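Local atomic coordinates of CD180 antigen (Mus musculus, PDB entry 3T6Q), a protein that may cooperate with MD-1 and TLR4 in the innate immune response of B cells to bacterial lipopolysaccharide, leading to NF-kappa-B activation. Residues Q549-T562 with Q577-P590. Residues are numbered along the deposited sequence; the frame is centred on the assembly and turned at random. Where two conformers were deposited one is given.
Sequences QRTINLRQNPLDCT and QKLEDTEDTLCENP
With CG turned anti to the backbone N (chi1 -166°), Asn553 carries its amide across to Glu580 and Asp581, while Arg555, whose chain bends at chi3 (-77°), swings its guanidinium over to Asp581 and Asp584. Asp581 OD2 is the shared acceptor: Asn553 ND2 lies 3.0 Å away. From the opposite carboxylate face, Arg555 NH1 donates to Asp581 OD2 at 2.8 Å. The carboxylate plane stands nearly perpendicular to both amide and guanidinium; for the arginine, OD2 lies at the edge, in plane. Asp584 instead stacks over one guanidinium face, and its OD1 sits 3.2 Å from Arg555 NH2, well out of plane, so this salt bridge rests on charge alone. The second N-H of Asn553 ND2 goes to the anti lone pair of Glu580 OE2, 2.8 Å away, an oxygen also hydrogen-bonded to Tyr527 OH. Asn553 OD1 turns back to Arg555 N in an Asx turn, which ties the two donor residues together.

Next to these groups the backbones run parallel: Ile552 N donates to Lys578 O and Ile552 O accepts from Glu580 N, adding strand 579-580 beside 551-553 at the end of the leucine-rich-repeat solenoid. Where the chains part, water 2 joins Leu554 N, Glu580 O and Thr585 OG1. Leu579 CD2 packs against Leu554 CD1 on the side covered by helix 566-574. Farther along, Glu588 N donates to Leu559 O at 2.8 Å, and the Cys561–Cys587 disulfide (chi3 -90°) links the segments, as expected of an LRRCT cap. The guanidinium probably lowers the pKa of Asp581 and Asp584, favouring their carboxylate forms. Three bonds, two from ND2 and one to OD1, fix the rotation of the Asn553 amide. The polar bonds tie strand 551-553 and Arg555 to segment 577-590, while the disulfide braces the cap internally.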
loop_
_atom_site.group_PDB
_atom_site.type_symbol
_atom_site.label_atom_id
_atom_site.label_comp_id
_atom_site.label_asym_id
_atom_site.label_seq_id
_atom_site.Cartn_x
_atom_site.Cartn_y
_atom_site.Cartn_z
ATOM N N GLN A 549 -38.104 -45.383 5.038
ATOM C CA GLN A 549 -37.636 -44.047 4.635
ATOM C C GLN A 549 -36.201 -44.021 4.147
ATOM O O GLN A 549 -35.437 -44.968 4.392
ATOM C CB GLN A 549 -37.821 -43.014 5.802
ATOM C CG GLN A 549 -39.168 -43.104 6.518
ATOM C CD GLN A 549 -40.379 -43.243 5.590
ATOM O OE1 GLN A 549 -41.442 -43.701 6.012
ATOM N NE2 GLN A 549 -40.237 -42.812 4.349
ATOM N N ARG A 550 -35.810 -42.923 3.496
ATOM C CA ARG A 550 -34.451 -42.804 2.995
ATOM C C ARG A 550 -33.481 -42.178 4.012
ATOM O O ARG A 550 -32.332 -42.611 4.138
ATOM C CB ARG A 550 -34.473 -42.047 1.643
ATOM C CG ARG A 550 -33.272 -41.162 1.290
ATOM C CD ARG A 550 -31.946 -41.730 0.788
ATOM N NE ARG A 550 -31.983 -42.944 0.003
ATOM C CZ ARG A 550 -31.151 -43.272 -1.003
ATOM N NH1 ARG A 550 -30.186 -42.480 -1.476
ATOM N NH2 ARG A 550 -31.312 -44.443 -1.562
ATOM N N THR A 551 -33.932 -41.166 4.745
ATOM C CA THR A 551 -33.039 -40.463 5.656
ATOM C C THR A 551 -33.877 -39.950 6.829
ATOM O O THR A 551 -34.934 -39.332 6.612
ATOM C CB THR A 551 -32.368 -39.259 4.940
ATOM O OG1 THR A 551 -31.549 -39.748 3.889
ATOM C CG2 THR A 551 -31.452 -38.472 5.882
ATOM N N ILE A 552 -33.400 -40.211 8.054
ATOM C CA ILE A 552 -34.054 -39.753 9.271
ATOM C C ILE A 552 -33.000 -39.040 10.110
ATOM O O ILE A 552 -31.865 -39.547 10.250
ATOM C CB ILE A 552 -34.593 -40.955 10.065
ATOM C CG1 ILE A 552 -35.569 -41.754 9.218
ATOM C CG2 ILE A 552 -35.278 -40.528 11.362
ATOM C CD1 ILE A 552 -35.214 -43.205 9.235
ATOM N N ASN A 553 -33.371 -37.886 10.656
ATOM C CA ASN A 553 -32.518 -37.126 11.576
ATOM C C ASN A 553 -33.147 -37.132 12.972
ATOM O O ASN A 553 -34.219 -36.558 13.183
ATOM C CB ASN A 553 -32.308 -35.680 11.083
ATOM C CG ASN A 553 -31.164 -34.961 11.802
ATOM O OD1 ASN A 553 -30.927 -35.180 12.995
ATOM N ND2 ASN A 553 -30.480 -34.055 11.088
ATOM N N LEU A 554 -32.470 -37.802 13.909
ATOM C CA LEU A 554 -32.901 -37.899 15.296
ATOM C C LEU A 554 -31.934 -37.210 16.252
ATOM O O LEU A 554 -31.968 -37.453 17.465
ATOM C CB LEU A 554 -33.032 -39.387 15.661
ATOM C CG LEU A 554 -34.275 -40.069 15.123
ATOM C CD1 LEU A 554 -34.049 -41.592 15.091
ATOM C CD2 LEU A 554 -35.482 -39.653 15.985
ATOM N N ARG A 555 -31.060 -36.346 15.730
ATOM C CA ARG A 555 -30.144 -35.617 16.609
ATOM C C ARG A 555 -30.906 -34.790 17.689
ATOM O O ARG A 555 -32.078 -34.398 17.493
ATOM C CB ARG A 555 -29.226 -34.715 15.754
ATOM C CG ARG A 555 -29.881 -33.416 15.333
ATOM C CD ARG A 555 -28.918 -32.632 14.452
ATOM N NE ARG A 555 -27.906 -32.003 15.273
ATOM C CZ ARG A 555 -26.774 -31.483 14.804
ATOM N NH1 ARG A 555 -26.521 -31.494 13.509
ATOM N NH2 ARG A 555 -25.908 -30.929 15.635
ATOM N N GLN A 556 -30.247 -34.582 18.842
ATOM C CA GLN A 556 -30.766 -33.737 19.908
ATOM C C GLN A 556 -32.145 -34.209 20.394
ATOM O O GLN A 556 -33.044 -33.407 20.645
ATOM C CB GLN A 556 -30.754 -32.266 19.468
ATOM C CG GLN A 556 -29.329 -31.692 19.443
ATOM C CD GLN A 556 -29.248 -30.274 18.902
ATOM O OE1 GLN A 556 -29.001 -30.065 17.715
ATOM N NE2 GLN A 556 -29.445 -29.296 19.771
ATOM N N ASN A 557 -32.308 -35.530 20.457
ATOM C CA ASN A 557 -33.439 -36.107 21.207
ATOM C C ASN A 557 -32.984 -36.785 22.505
ATOM O O ASN A 557 -31.852 -37.278 22.572
ATOM C CB ASN A 557 -34.209 -37.082 20.323
ATOM C CG ASN A 557 -35.144 -36.359 19.392
ATOM O OD1 ASN A 557 -36.258 -36.025 19.771
ATOM N ND2 ASN A 557 -34.673 -36.066 18.172
ATOM N N PRO A 558 -33.857 -36.831 23.532
ATOM C CA PRO A 558 -33.496 -37.478 24.834
ATOM C C PRO A 558 -33.528 -39.008 24.738
ATOM O O PRO A 558 -34.307 -39.690 25.416
ATOM C CB PRO A 558 -34.567 -36.957 25.770
ATOM C CG PRO A 558 -35.780 -36.814 24.870
ATOM C CD PRO A 558 -35.224 -36.277 23.565
ATOM N N LEU A 559 -32.684 -39.547 23.888
ATOM C CA LEU A 559 -32.791 -40.936 23.489
ATOM C C LEU A 559 -32.451 -41.897 24.614
ATOM O O LEU A 559 -31.510 -41.672 25.383
ATOM C CB LEU A 559 -31.932 -41.213 22.257
ATOM C CG LEU A 559 -32.558 -40.651 20.965
ATOM C CD1 LEU A 559 -31.517 -40.523 19.849
ATOM C CD2 LEU A 559 -33.754 -41.495 20.495
ATOM N N ASP A 560 -33.221 -42.987 24.657
ATOM C CA ASP A 560 -33.103 -44.011 25.683
ATOM C C ASP A 560 -32.125 -45.112 25.245
ATOM O O ASP A 560 -32.323 -45.760 24.205
ATOM C CB ASP A 560 -34.520 -44.562 25.982
ATOM C CG ASP A 560 -34.546 -45.593 27.105
ATOM O OD1 ASP A 560 -34.003 -46.705 26.913
ATOM O OD2 ASP A 560 -35.148 -45.291 28.159
ATOM N N CYS A 561 -31.061 -45.294 26.035
ATOM C CA CYS A 561 -30.086 -46.369 25.799
ATOM C C CYS A 561 -30.099 -47.437 26.917
ATOM O O CYS A 561 -29.050 -47.831 27.439
ATOM C CB CYS A 561 -28.671 -45.810 25.593
ATOM S SG CYS A 561 -28.575 -44.691 24.162
ATOM N N THR A 562 -31.302 -47.923 27.224
ATOM C CA THR A 562 -31.529 -48.998 28.168
ATOM C C THR A 562 -32.114 -50.173 27.401
ATOM O O THR A 562 -32.414 -50.037 26.220
ATOM C CB THR A 562 -32.532 -48.553 29.257
ATOM O OG1 THR A 562 -33.841 -48.486 28.685
ATOM C CG2 THR A 562 -32.151 -47.202 29.840
ATOM N N GLN A 577 -26.974 -46.060 7.372
ATOM C CA GLN A 577 -27.064 -45.422 6.054
ATOM C C GLN A 577 -28.403 -44.642 5.898
ATOM O O GLN A 577 -28.537 -43.822 4.981
ATOM C CB GLN A 577 -26.880 -46.479 4.938
ATOM C CG GLN A 577 -28.108 -47.349 4.641
ATOM C CD GLN A 577 -28.405 -48.421 5.705
ATOM O OE1 GLN A 577 -27.614 -48.667 6.633
ATOM N NE2 GLN A 577 -29.566 -49.060 5.573
ATOM N N LYS A 578 -29.392 -44.929 6.757
ATOM C CA LYS A 578 -30.648 -44.153 6.775
ATOM C C LYS A 578 -30.593 -42.986 7.779
ATOM O O LYS A 578 -31.573 -42.283 7.956
ATOM C CB LYS A 578 -31.862 -45.043 7.070
ATOM C CG LYS A 578 -32.091 -46.170 6.083
ATOM C CD LYS A 578 -33.366 -46.937 6.412
ATOM C CE LYS A 578 -33.494 -48.092 5.451
ATOM N NZ LYS A 578 -34.030 -47.571 4.154
ATOM N N LEU A 579 -29.456 -42.757 8.423
ATOM C CA LEU A 579 -29.424 -41.788 9.520
ATOM C C LEU A 579 -28.529 -40.612 9.230
ATOM O O LEU A 579 -27.407 -40.794 8.776
ATOM C CB LEU A 579 -29.053 -42.461 10.872
ATOM C CG LEU A 579 -30.114 -43.459 11.410
ATOM C CD1 LEU A 579 -29.487 -44.502 12.316
ATOM C CD2 LEU A 579 -31.245 -42.750 12.138
ATOM N N GLU A 580 -29.028 -39.414 9.525
ATOM C CA GLU A 580 -28.311 -38.160 9.325
ATOM C C GLU A 580 -27.883 -37.556 10.678
ATOM O O GLU A 580 -28.642 -37.622 11.643
ATOM C CB GLU A 580 -29.261 -37.185 8.610
ATOM C CG GLU A 580 -28.659 -35.826 8.307
ATOM C CD GLU A 580 -29.640 -34.900 7.602
ATOM O OE1 GLU A 580 -29.540 -34.774 6.371
ATOM O OE2 GLU A 580 -30.532 -34.329 8.262
ATOM N N ASP A 581 -26.695 -36.941 10.737
ATOM C CA ASP A 581 -26.174 -36.347 11.982
ATOM C C ASP A 581 -26.088 -37.389 13.140
ATOM O O ASP A 581 -26.416 -37.059 14.297
ATOM C CB ASP A 581 -27.036 -35.133 12.401
ATOM C CG ASP A 581 -26.895 -33.953 11.426
ATOM O OD1 ASP A 581 -25.973 -34.006 10.607
ATOM O OD2 ASP A 581 -27.693 -32.988 11.455
ATOM N N THR A 582 -25.669 -38.621 12.825
ATOM C CA THR A 582 -25.402 -39.636 13.873
ATOM C C THR A 582 -24.386 -39.206 14.948
ATOM O O THR A 582 -24.505 -39.639 16.076
ATOM C CB THR A 582 -24.973 -40.998 13.317
ATOM O OG1 THR A 582 -23.745 -40.853 12.600
ATOM C CG2 THR A 582 -26.048 -41.548 12.417
ATOM N N GLU A 583 -23.404 -38.355 14.613
ATOM C CA GLU A 583 -22.476 -37.819 15.623
ATOM C C GLU A 583 -23.105 -36.876 16.686
ATOM O O GLU A 583 -22.485 -36.618 17.730
ATOM C CB GLU A 583 -21.283 -37.112 14.963
ATOM C CG GLU A 583 -20.448 -37.981 14.033
ATOM C CD GLU A 583 -19.294 -37.202 13.425
ATOM O OE1 GLU A 583 -19.405 -35.960 13.324
ATOM O OE2 GLU A 583 -18.271 -37.822 13.058
ATOM N N ASP A 584 -24.304 -36.366 16.411
ATOM C CA ASP A 584 -25.045 -35.596 17.411
ATOM C C ASP A 584 -26.317 -36.311 17.883
ATOM O O ASP A 584 -27.243 -35.675 18.379
ATOM C CB ASP A 584 -25.338 -34.191 16.887
ATOM C CG ASP A 584 -24.079 -33.498 16.383
ATOM O OD1 ASP A 584 -23.594 -32.586 17.074
ATOM O OD2 ASP A 584 -23.564 -33.877 15.316
ATOM N N THR A 585 -26.338 -37.635 17.719
ATOM C CA THR A 585 -27.463 -38.478 18.147
ATOM C C THR A 585 -26.975 -39.302 19.352
ATOM O O THR A 585 -26.332 -40.328 19.194
ATOM C CB THR A 585 -27.961 -39.361 16.994
ATOM O OG1 THR A 585 -28.256 -38.505 15.890
ATOM C CG2 THR A 585 -29.260 -40.144 17.389
ATOM N N LEU A 586 -27.293 -38.798 20.544
ATOM C CA LEU A 586 -26.649 -39.204 21.789
ATOM C C LEU A 586 -27.697 -39.705 22.773
ATOM O O LEU A 586 -28.868 -39.286 22.715
ATOM C CB LEU A 586 -25.902 -38.012 22.414
ATOM C CG LEU A 586 -25.071 -37.080 21.505
ATOM C CD1 LEU A 586 -24.504 -35.872 22.256
ATOM C CD2 LEU A 586 -23.962 -37.847 20.819
ATOM N N CYS A 587 -27.260 -40.600 23.658
ATOM C CA CYS A 587 -28.061 -41.126 24.742
ATOM C C CYS A 587 -28.316 -40.020 25.772
ATOM O O CYS A 587 -27.455 -39.174 26.031
ATOM C CB CYS A 587 -27.311 -42.246 25.432
ATOM S SG CYS A 587 -26.801 -43.683 24.461
ATOM N N GLU A 588 -29.500 -40.040 26.365
ATOM C CA GLU A 588 -29.810 -39.171 27.482
ATOM C C GLU A 588 -29.902 -40.008 28.778
ATOM O O GLU A 588 -29.641 -39.508 29.867
ATOM C CB GLU A 588 -31.095 -38.402 27.221
ATOM C CG GLU A 588 -31.665 -37.611 28.377
ATOM C CD GLU A 588 -30.735 -36.510 28.880
ATOM O OE1 GLU A 588 -30.952 -36.006 30.006
ATOM O OE2 GLU A 588 -29.785 -36.158 28.167
ATOM N N ASN A 589 -30.295 -41.266 28.659
ATOM C CA ASN A 589 -30.301 -42.180 29.800
ATOM C C ASN A 589 -29.756 -43.526 29.356
ATOM O O ASN A 589 -29.933 -43.892 28.188
ATOM C CB ASN A 589 -31.734 -42.355 30.375
ATOM C CG ASN A 589 -32.192 -41.139 31.145
ATOM O OD1 ASN A 589 -31.807 -40.946 32.293
ATOM N ND2 ASN A 589 -32.995 -40.299 30.514
ATOM N N PRO A 590 -29.110 -44.280 30.277
ATOM C CA PRO A 590 -28.835 -43.977 31.704
ATOM C C PRO A 590 -27.786 -42.876 31.889
ATOM O O PRO A 590 -27.043 -42.584 30.956
ATOM C CB PRO A 590 -28.289 -45.316 32.241
ATOM C CG PRO A 590 -27.769 -46.059 31.052
ATOM C CD PRO A 590 -28.693 -45.647 29.924
HETATM O O HOH W 1 -30.562 -44.205 2.971
HETATM O O HOH W 2 -29.920 -39.126 13.617
HETATM O O HOH W 3 -29.316 -36.812 20.955
HETATM O O HOH W 4 -29.450 -36.996 24.185
HETATM O O HOH W 5 -34.409 -40.891 27.886
#